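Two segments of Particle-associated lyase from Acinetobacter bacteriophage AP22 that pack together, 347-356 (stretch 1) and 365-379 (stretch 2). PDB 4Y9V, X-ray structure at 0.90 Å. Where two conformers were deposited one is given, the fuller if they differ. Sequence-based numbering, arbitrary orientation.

Stretch 1, residues 347-356: HCTTNYATFG
Stretch 2 365-379: CDIYEREGQGCVLIA

Tyr352 lies between a parallel ladder and a single bridge, and its ring packs against the loop between the two partner strands. Its phi is positive and its psi extended (67/174°). On its N-terminal side the backbone pairs with 366-368; beyond it, Ala353 to Phe355 meet 376-378. With 153 Å² covered by the other stretch, it contributes the largest share of any residue to the 907 Å² buried in total. The example illustrates how one continuous backbone segment can meet two partner segments in turn, here with a positive-phi residue between them.

The first ladder is parallel, the axes of 349-351 and 366-368 running 10° apart and 4.8 Å at closest approach. Thr349 pairs with Asp366, Thr350 with Ile367 and Asn351 with Tyr368, at CA-CA distances of 4.6, 5.2 and 4.5 Å. Thr350 bonds through N and O to Asp366 and Tyr368, the residues flanking its register partner Ile367, and Tyr368 likewise bonds to Thr350 and Tyr352: Asp366 N donates to Cys348 O (2.9 Å), Thr350 N to Asp366 O (3.0 Å), Tyr368 N to Thr350 O (2.9 Å) and Tyr352 N to Tyr368 O (2.8 Å). A longer bond, Cys348 N to Cys365 SG (3.6 Å), precedes them. Thr349 (chi1 m), Asp366 (m), Asn351 (p) and Tyr368 (m) share one face, where Thr349 CG2 meets the edge of the Tyr368 ring at CE2 (3.6 Å). Water 1 links Thr349 OG1 (2.7 Å) to Asp366 OD1 (2.8 Å). Thr350 (t) and Ile367 (m, t) occupy the other face; Thr350 OG1 donates to Tyr352 O (2.7 Å), tying the threonine to the kink.

Beyond it, Leu377 N donates to Ala353 O (2.9 Å), and Phe355 N makes a weak bond to Leu377 O (3.0 Å, 122°). Thr354 and Leu377 form a single bridge, with CA atoms 5.0 Å apart. Ala353 N and Cys375 O approach to 3.1 Å, but the angle is too poor for a hydrogen bond.

The Tyr352 side chain (chi1 t, chi2 53°) starts sideways and its end comes nearer. Arg370 CD sits over one face, 3.7 Å from the Tyr352 ring centroid, a CH-pi contact. Arg370 (p, t, t) opens a type I turn that runs to Gln373, and its NE donates to Gln373 O (2.8 Å). Gly374 O lies at the ring edge, 3.3 Å from Tyr352 CD1, while Leu377 CB is 3.4 Å from Tyr352 OH. Water 2 joins Tyr352 OH (2.7 Å) to Gln373 O (2.9 Å). Farther along, Phe355 (chi1 -134°, between wells) brings CD1 to 3.4 Å from Val376 CG1.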

ATOM      1  N   HIS A 347      -0.344   5.077  -5.345  1.00  4.68           N
ATOM      2  CA  HIS A 347      -0.322   6.430  -4.751  1.00  5.17           C
ATOM      3  C   HIS A 347       0.256   7.438  -5.730  1.00  5.15           C
ATOM      4  O   HIS A 347       0.973   8.369  -5.344  1.00  6.80           O
ATOM      5  CB  HIS A 347       0.372   6.437  -3.373  1.00  6.43           C
ATOM      6  CG  HIS A 347      -0.531   5.908  -2.272  1.00  7.52           C
ATOM      7  ND1 HIS A 347      -0.550   4.715  -1.645  1.00 10.47           N
ATOM      8  CD2 HIS A 347      -1.568   6.610  -1.749  1.00  7.89           C
ATOM      9  CE1 HIS A 347      -1.559   4.723  -0.722  1.00  9.05           C
ATOM     10  NE2 HIS A 347      -2.176   5.854  -0.806  1.00 11.59           N
ATOM     11  N   CYS A 348      -0.088   7.300  -7.007  1.00  4.83           N
ATOM     12  CA  CYS A 348       0.317   8.222  -8.065  1.00  4.80           C
ATOM     13  C   CYS A 348      -0.891   8.993  -8.578  1.00  4.69           C
ATOM     14  O   CYS A 348      -2.041   8.601  -8.363  1.00  5.81           O
ATOM     15  CB  CYS A 348       0.967   7.472  -9.225  1.00  5.07           C
ATOM     16  SG  CYS A 348       2.527   6.646  -8.823  1.00  5.60           S
ATOM     17  N   THR A 349      -0.606  10.077  -9.281  1.00  4.70           N
ATOM     18  CA  THR A 349      -1.615  10.857  -9.975  1.00  4.66           C
ATOM     19  C   THR A 349      -1.251  10.863 -11.460  1.00  4.91           C
ATOM     20  O   THR A 349      -0.080  11.057 -11.809  1.00  5.60           O
ATOM     21  CB  THR A 349      -1.659  12.287  -9.428  1.00  5.46           C
ATOM     22  OG1 THR A 349      -2.111  12.203  -8.062  1.00  6.48           O
ATOM     23  CG2 THR A 349      -2.627  13.170 -10.202  1.00  6.78           C
ATOM     24  N   THR A 350      -2.267  10.681 -12.310  1.00  4.68           N
ATOM     25  CA  THR A 350      -2.060  10.691 -13.758  1.00  4.59           C
ATOM     26  C   THR A 350      -3.328  11.175 -14.419  1.00  4.46           C
ATOM     27  O   THR A 350      -4.440  10.942 -13.946  1.00  5.16           O
ATOM     28  CB  THR A 350      -1.667   9.288 -14.267  1.00  4.91           C
ATOM     29  OG1 THR A 350      -1.506   9.334 -15.693  1.00  4.98           O
ATOM     30  CG2 THR A 350      -2.606   8.194 -13.855  1.00  5.62           C
ATOM     31  N   ASN A 351      -3.163  11.822 -15.579  1.00  4.50           N
ATOM     32  CA  ASN A 351      -4.265  11.948 -16.546  1.00  4.49           C
ATOM     33  C   ASN A 351      -4.192  10.723 -17.459  1.00  4.52           C
ATOM     34  O   ASN A 351      -3.183  10.528 -18.147  1.00  5.11           O
ATOM     35  CB  ASN A 351      -4.216  13.240 -17.349  1.00  4.74           C
ATOM     36  CG  ASN A 351      -2.944  13.471 -18.141  1.00  5.17           C
ATOM     37  OD1 ASN A 351      -1.860  13.570 -17.554  1.00  5.73           O
ATOM     38  ND2 ASN A 351      -3.058  13.577 -19.437  1.00  7.32           N
ATOM     39  N   TYR A 352      -5.248   9.908 -17.407  1.00  4.49           N
ATOM     40  CA  TYR A 352      -5.381   8.686 -18.198  1.00  4.49           C
ATOM     41  C   TYR A 352      -4.345   7.648 -17.747  1.00  4.52           C
ATOM     42  O   TYR A 352      -3.477   7.894 -16.926  1.00  5.71           O
ATOM     43  CB  TYR A 352      -5.350   8.979 -19.701  1.00  5.02           C
ATOM     44  CG  TYR A 352      -5.982   7.998 -20.651  1.00  4.85           C
ATOM     45  CD1 TYR A 352      -7.298   7.573 -20.484  1.00  4.98           C
ATOM     46  CD2 TYR A 352      -5.319   7.557 -21.788  1.00  5.50           C
ATOM     47  CE1 TYR A 352      -7.930   6.726 -21.397  1.00  5.26           C
ATOM     48  CE2 TYR A 352      -5.940   6.762 -22.723  1.00  5.93           C
ATOM     49  CZ  TYR A 352      -7.236   6.353 -22.540  1.00  5.17           C
ATOM     50  OH  TYR A 352      -7.831   5.588 -23.521  1.00  5.88           O
ATOM     51  N   ALA A 353      -4.451   6.445 -18.307  1.00  4.51           N
ATOM     52  CA  ALA A 353      -3.578   5.348 -17.876  1.00  4.69           C
ATOM     53  C   ALA A 353      -3.624   4.254 -18.928  1.00  4.63           C
ATOM     54  O   ALA A 353      -4.713   3.890 -19.376  1.00  5.92           O
ATOM     55  CB  ALA A 353      -4.044   4.789 -16.534  1.00  5.58           C
ATOM     56  N   THR A 354      -2.470   3.695 -19.268  1.00  4.87           N
ATOM     57  CA  THR A 354      -2.372   2.515 -20.103  1.00  4.74           C
ATOM     58  C   THR A 354      -1.903   1.329 -19.256  1.00  4.51           C
ATOM     59  O   THR A 354      -1.131   1.484 -18.302  1.00  5.46           O
ATOM     60  CB  THR A 354      -1.442   2.749 -21.306  1.00  5.27           C
ATOM     61  OG1 THR A 354      -0.194   3.140 -20.780  1.00  6.29           O
ATOM     62  CG2 THR A 354      -1.999   3.773 -22.281  1.00  6.66           C
ATOM     63  N   PHE A 355      -2.395   0.134 -19.587  1.00  4.50           N
ATOM     64  CA  PHE A 355      -2.339  -0.984 -18.613  1.00  4.52           C
ATOM     65  C   PHE A 355      -1.429  -2.142 -18.973  1.00  4.30           C
ATOM     66  O   PHE A 355      -1.381  -3.119 -18.234  1.00  4.88           O
ATOM     67  CB  PHE A 355      -3.755  -1.496 -18.313  1.00  4.82           C
ATOM     68  CG  PHE A 355      -4.090  -1.713 -16.869  1.00  4.72           C
ATOM     69  CD1 PHE A 355      -5.434  -1.731 -16.491  1.00  5.13           C
ATOM     70  CD2 PHE A 355      -3.133  -1.944 -15.878  1.00  5.23           C
ATOM     71  CE1 PHE A 355      -5.804  -1.972 -15.170  1.00  5.73           C
ATOM     72  CE2 PHE A 355      -3.500  -2.164 -14.576  1.00  5.41           C
ATOM     73  CZ  PHE A 355      -4.831  -2.192 -14.207  1.00  5.78           C
ATOM     74  N   GLY A 356      -0.702  -2.050 -20.091  1.00  4.93           N
ATOM     75  CA  GLY A 356       0.297  -3.041 -20.395  1.00  4.96           C
ATOM     76  C   GLY A 356      -0.257  -4.421 -20.708  1.00  4.65           C
ATOM     77  O   GLY A 356      -1.388  -4.616 -21.117  1.00  5.15           O
ATOM     78  N   CYS A 365      -4.474   5.409  -6.671  1.00  4.47           N
ATOM     79  CA  CYS A 365      -4.115   6.487  -7.586  1.00  4.52           C
ATOM     80  C   CYS A 365      -5.291   7.441  -7.817  1.00  4.63           C
ATOM     81  O   CYS A 365      -6.444   7.027  -7.760  1.00  6.43           O
ATOM     82  CB  CYS A 365      -3.702   5.946  -8.965  1.00  4.75           C
ATOM     83  SG  CYS A 365      -2.099   5.072  -8.986  1.00  4.97           S
ATOM     84  N   ASP A 366      -4.944   8.674  -8.153  0.64  4.57           N
ATOM     85  CA  ASP A 366      -5.871   9.672  -8.662  0.64  4.56           C
ATOM     86  C   ASP A 366      -5.741   9.641 -10.182  0.64  4.51           C
ATOM     87  O   ASP A 366      -4.661   9.956 -10.695  0.64  6.21           O
ATOM     88  CB  ASP A 366      -5.526  11.079  -8.155  0.64  5.64           C
ATOM     89  CG  ASP A 366      -5.923  11.348  -6.727  0.64  6.55           C
ATOM     90  OD1 ASP A 366      -5.578  12.435  -6.244  0.64  8.71           O
ATOM     91  OD2 ASP A 366      -6.619  10.483  -6.160  0.64 10.31           O
ATOM     92  N   ILE A 367      -6.808   9.235 -10.867  1.00  4.66           N
ATOM     93  CA  ILE A 367      -6.763   9.036 -12.311  1.00  4.74           C
ATOM     94  C   ILE A 367      -7.819   9.926 -12.955  1.00  4.75           C
ATOM     95  O   ILE A 367      -9.015   9.749 -12.753  1.00  5.59           O
ATOM     96  CB  ILE A 367      -6.980   7.567 -12.719  1.00  5.20           C
ATOM     97  CG1 ILE A 367      -6.014   6.629 -11.967  1.00  5.71           C
ATOM     98  CG2 ILE A 367      -6.832   7.439 -14.233  1.00  6.27           C
ATOM     99  CD1 ILE A 367      -6.244   5.175 -12.210  1.00  7.36           C
ATOM    100  N   TYR A 368      -7.332  10.900 -13.745  0.51  4.94           N
ATOM    101  CA  TYR A 368      -8.198  11.816 -14.458  0.51  4.56           C
ATOM    102  C   TYR A 368      -8.595  11.252 -15.826  0.51  4.44           C
ATOM    103  O   TYR A 368      -7.776  10.711 -16.566  0.51  5.43           O
ATOM    104  CB  TYR A 368      -7.547  13.187 -14.677  0.51  5.68           C
ATOM    105  CG  TYR A 368      -7.267  13.917 -13.392  0.51  5.45           C
ATOM    106  CD1 TYR A 368      -8.199  14.658 -12.705  0.51  5.86           C
ATOM    107  CD2 TYR A 368      -5.994  13.842 -12.887  0.51  8.49           C
ATOM    108  CE1 TYR A 368      -7.905  15.323 -11.494  0.51  6.85           C
ATOM    109  CE2 TYR A 368      -5.659  14.473 -11.716  0.51 10.09           C
ATOM    110  CZ  TYR A 368      -6.617  15.194 -11.033  0.51  8.98           C
ATOM    111  OH  TYR A 368      -6.262  15.847  -9.871  0.51 13.00           O
ATOM    112  N   GLU A 369      -9.851  11.444 -16.179  1.00  4.81           N
ATOM    113  CA  GLU A 369     -10.347  11.015 -17.467  1.00  4.82           C
ATOM    114  C   GLU A 369      -9.663  11.794 -18.578  1.00  4.95           C
ATOM    115  O   GLU A 369      -9.477  13.016 -18.467  1.00  5.74           O
ATOM    116  CB  GLU A 369     -11.861  11.268 -17.519  1.00  5.39           C
ATOM    117  CG  GLU A 369     -12.527  10.558 -18.686  1.00  5.47           C
ATOM    118  CD  GLU A 369     -13.990  10.872 -18.907  1.00  5.46           C
ATOM    119  OE1 GLU A 369     -14.500  11.863 -18.364  1.00  7.90           O
ATOM    120  OE2 GLU A 369     -14.577  10.118 -19.705  1.00  6.06           O
ATOM    121  N   ARG A 370      -9.334  11.133 -19.686  1.00  4.59           N
ATOM    122  CA  ARG A 370      -8.865  11.856 -20.869  1.00  4.68           C
ATOM    123  C   ARG A 370     -10.028  12.613 -21.519  1.00  4.72           C
ATOM    124  O   ARG A 370     -11.219  12.279 -21.344  1.00  5.23           O
ATOM    125  CB  ARG A 370      -8.193  10.926 -21.880  1.00  4.72           C
ATOM    126  CG  ARG A 370      -9.135   9.925 -22.573  1.00  4.78           C
ATOM    127  CD  ARG A 370      -8.526   9.357 -23.824  1.00  5.25           C
ATOM    128  NE  ARG A 370      -9.501   8.466 -24.451  1.00  5.61           N
ATOM    129  CZ  ARG A 370      -9.321   7.819 -25.594  1.00  7.32           C
ATOM    130  NH1 ARG A 370      -8.192   7.976 -26.279  1.00  9.40           N
ATOM    131  NH2 ARG A 370     -10.246   7.010 -26.048  1.00  8.49           N
ATOM    132  N   GLU A 371      -9.701  13.617 -22.322  1.00  5.02           N
ATOM    133  CA  GLU A 371     -10.712  14.357 -23.066  1.00  5.49           C
ATOM    134  C   GLU A 371     -11.514  13.456 -23.979  1.00  5.38           C
ATOM    135  O   GLU A 371     -12.722  13.661 -24.184  1.00  6.66           O
ATOM    136  CB  GLU A 371     -10.097  15.511 -23.851  1.00  6.13           C
ATOM    137  CG  GLU A 371      -9.408  16.560 -22.963  1.00  7.17           C
ATOM    138  CD  GLU A 371     -10.346  17.160 -21.946  1.00  8.89           C
ATOM    139  OE1 GLU A 371     -11.380  17.764 -22.341  1.00 13.65           O
ATOM    140  OE2 GLU A 371     -10.174  16.989 -20.740  1.00 10.49           O
ATOM    141  N   GLY A 372     -10.844  12.441 -24.543  1.00  5.27           N
ATOM    142  CA  GLY A 372     -11.452  11.508 -25.473  1.00  5.63           C
ATOM    143  C   GLY A 372     -12.290  10.386 -24.845  1.00  5.25           C
ATOM    144  O   GLY A 372     -12.692   9.482 -25.584  1.00  6.23           O
ATOM    145  N   GLN A 373     -12.545  10.476 -23.556  1.00  5.18           N
ATOM    146  CA  GLN A 373     -13.367   9.583 -22.723  1.00  5.03           C
ATOM    147  C   GLN A 373     -12.550   8.418 -22.152  1.00  4.85           C
ATOM    148  O   GLN A 373     -11.733   7.790 -22.837  1.00  5.16           O
ATOM    149  CB  GLN A 373     -14.591   8.980 -23.405  1.00  5.63           C
ATOM    150  CG  GLN A 373     -15.529  10.016 -24.013  1.00  6.11           C
ATOM    151  CD  GLN A 373     -16.887   9.440 -24.293  1.00  6.81           C
ATOM    152  OE1 GLN A 373     -17.118   8.221 -24.193  1.00  7.57           O
ATOM    153  NE2 GLN A 373     -17.833  10.305 -24.670  1.00  8.65           N
ATOM    154  N   GLY A 374     -12.861   8.103 -20.907  1.00  4.83           N
ATOM    155  CA  GLY A 374     -12.292   6.962 -20.206  1.00  4.94           C
ATOM    156  C   GLY A 374     -11.078   7.352 -19.364  1.00  4.48           C
ATOM    157  O   GLY A 374     -10.366   8.313 -19.623  1.00  4.68           O
ATOM    158  N   CYS A 375     -10.830   6.521 -18.309  1.00  4.63           N
ATOM    159  CA  CYS A 375      -9.690   6.679 -17.432  1.00  4.40           C
ATOM    160  C   CYS A 375      -8.562   5.692 -17.653  1.00  4.27           C
ATOM    161  O   CYS A 375      -7.394   6.057 -17.473  1.00  4.76           O
ATOM    162  CB  CYS A 375     -10.130   6.578 -15.970  1.00  4.66           C
ATOM    163  SG  CYS A 375     -11.045   8.045 -15.367  1.00  5.44           S
ATOM    164  N   VAL A 376      -8.879   4.421 -17.955  1.00  4.28           N
ATOM    165  CA  VAL A 376      -7.901   3.366 -18.019  1.00  4.35           C
ATOM    166  C   VAL A 376      -8.114   2.577 -19.309  1.00  4.42           C
ATOM    167  O   VAL A 376      -9.257   2.150 -19.576  1.00  4.78           O
ATOM    168  CB  VAL A 376      -8.032   2.400 -16.801  1.00  4.96           C
ATOM    169  CG1 VAL A 376      -7.003   1.286 -16.878  1.00  6.75           C
ATOM    170  CG2 VAL A 376      -7.880   3.160 -15.489  1.00  5.51           C
ATOM    171  N   LEU A 377      -7.054   2.385 -20.066  1.00  4.46           N
ATOM    172  CA  LEU A 377      -7.093   1.701 -21.353  1.00  4.73           C
ATOM    173  C   LEU A 377      -6.246   0.438 -21.323  1.00  4.61           C
ATOM    174  O   LEU A 377      -5.075   0.469 -20.932  1.00  5.45           O
ATOM    175  CB  LEU A 377      -6.551   2.625 -22.435  1.00  5.27           C
ATOM    176  CG  LEU A 377      -6.598   2.053 -23.871  1.00  6.18           C
ATOM    177  CD1 LEU A 377      -8.008   1.881 -24.354  1.00  7.58           C
ATOM    178  CD2 LEU A 377      -5.796   2.979 -24.781  1.00  7.32           C
ATOM    179  N   ILE A 378      -6.840  -0.663 -21.776  1.00  5.12           N
ATOM    180  CA  ILE A 378      -6.169  -1.942 -22.002  1.00  5.29           C
ATOM    181  C   ILE A 378      -6.156  -2.155 -23.525  1.00  5.64           C
ATOM    182  O   ILE A 378      -7.120  -2.615 -24.097  1.00  7.83           O
ATOM    183  CB  ILE A 378      -6.875  -3.077 -21.254  1.00  5.79           C
ATOM    184  CG1 ILE A 378      -7.023  -2.839 -19.787  1.00  6.42           C
ATOM    185  CG2 ILE A 378      -6.152  -4.393 -21.523  1.00 10.35           C
ATOM    186  CD1 ILE A 378      -7.932  -3.801 -19.051  1.00  8.58           C
ATOM    187  N   ALA A 379      -5.085  -1.741 -24.185  1.00  7.27           N
ATOM    188  CA  ALA A 379      -5.009  -1.744 -25.640  1.00  9.83           C
ATOM    189  C   ALA A 379      -4.007  -2.720 -26.212  1.00  6.37           C
ATOM    190  O   ALA A 379      -4.079  -2.958 -27.429  1.00  6.87           O
ATOM    191  CB  ALA A 379      -4.556  -0.377 -26.137  1.00 24.07           C
TER
HETATM  192  O   HOH W   1      -3.601  14.241  -7.183  0.69  7.91           O
HETATM  193  O   HOH W   2     -10.440   5.238 -23.107  1.00  6.17           O
HETATM  194  O   HOH W   3      -2.574  -2.652 -22.718  1.00  7.27           O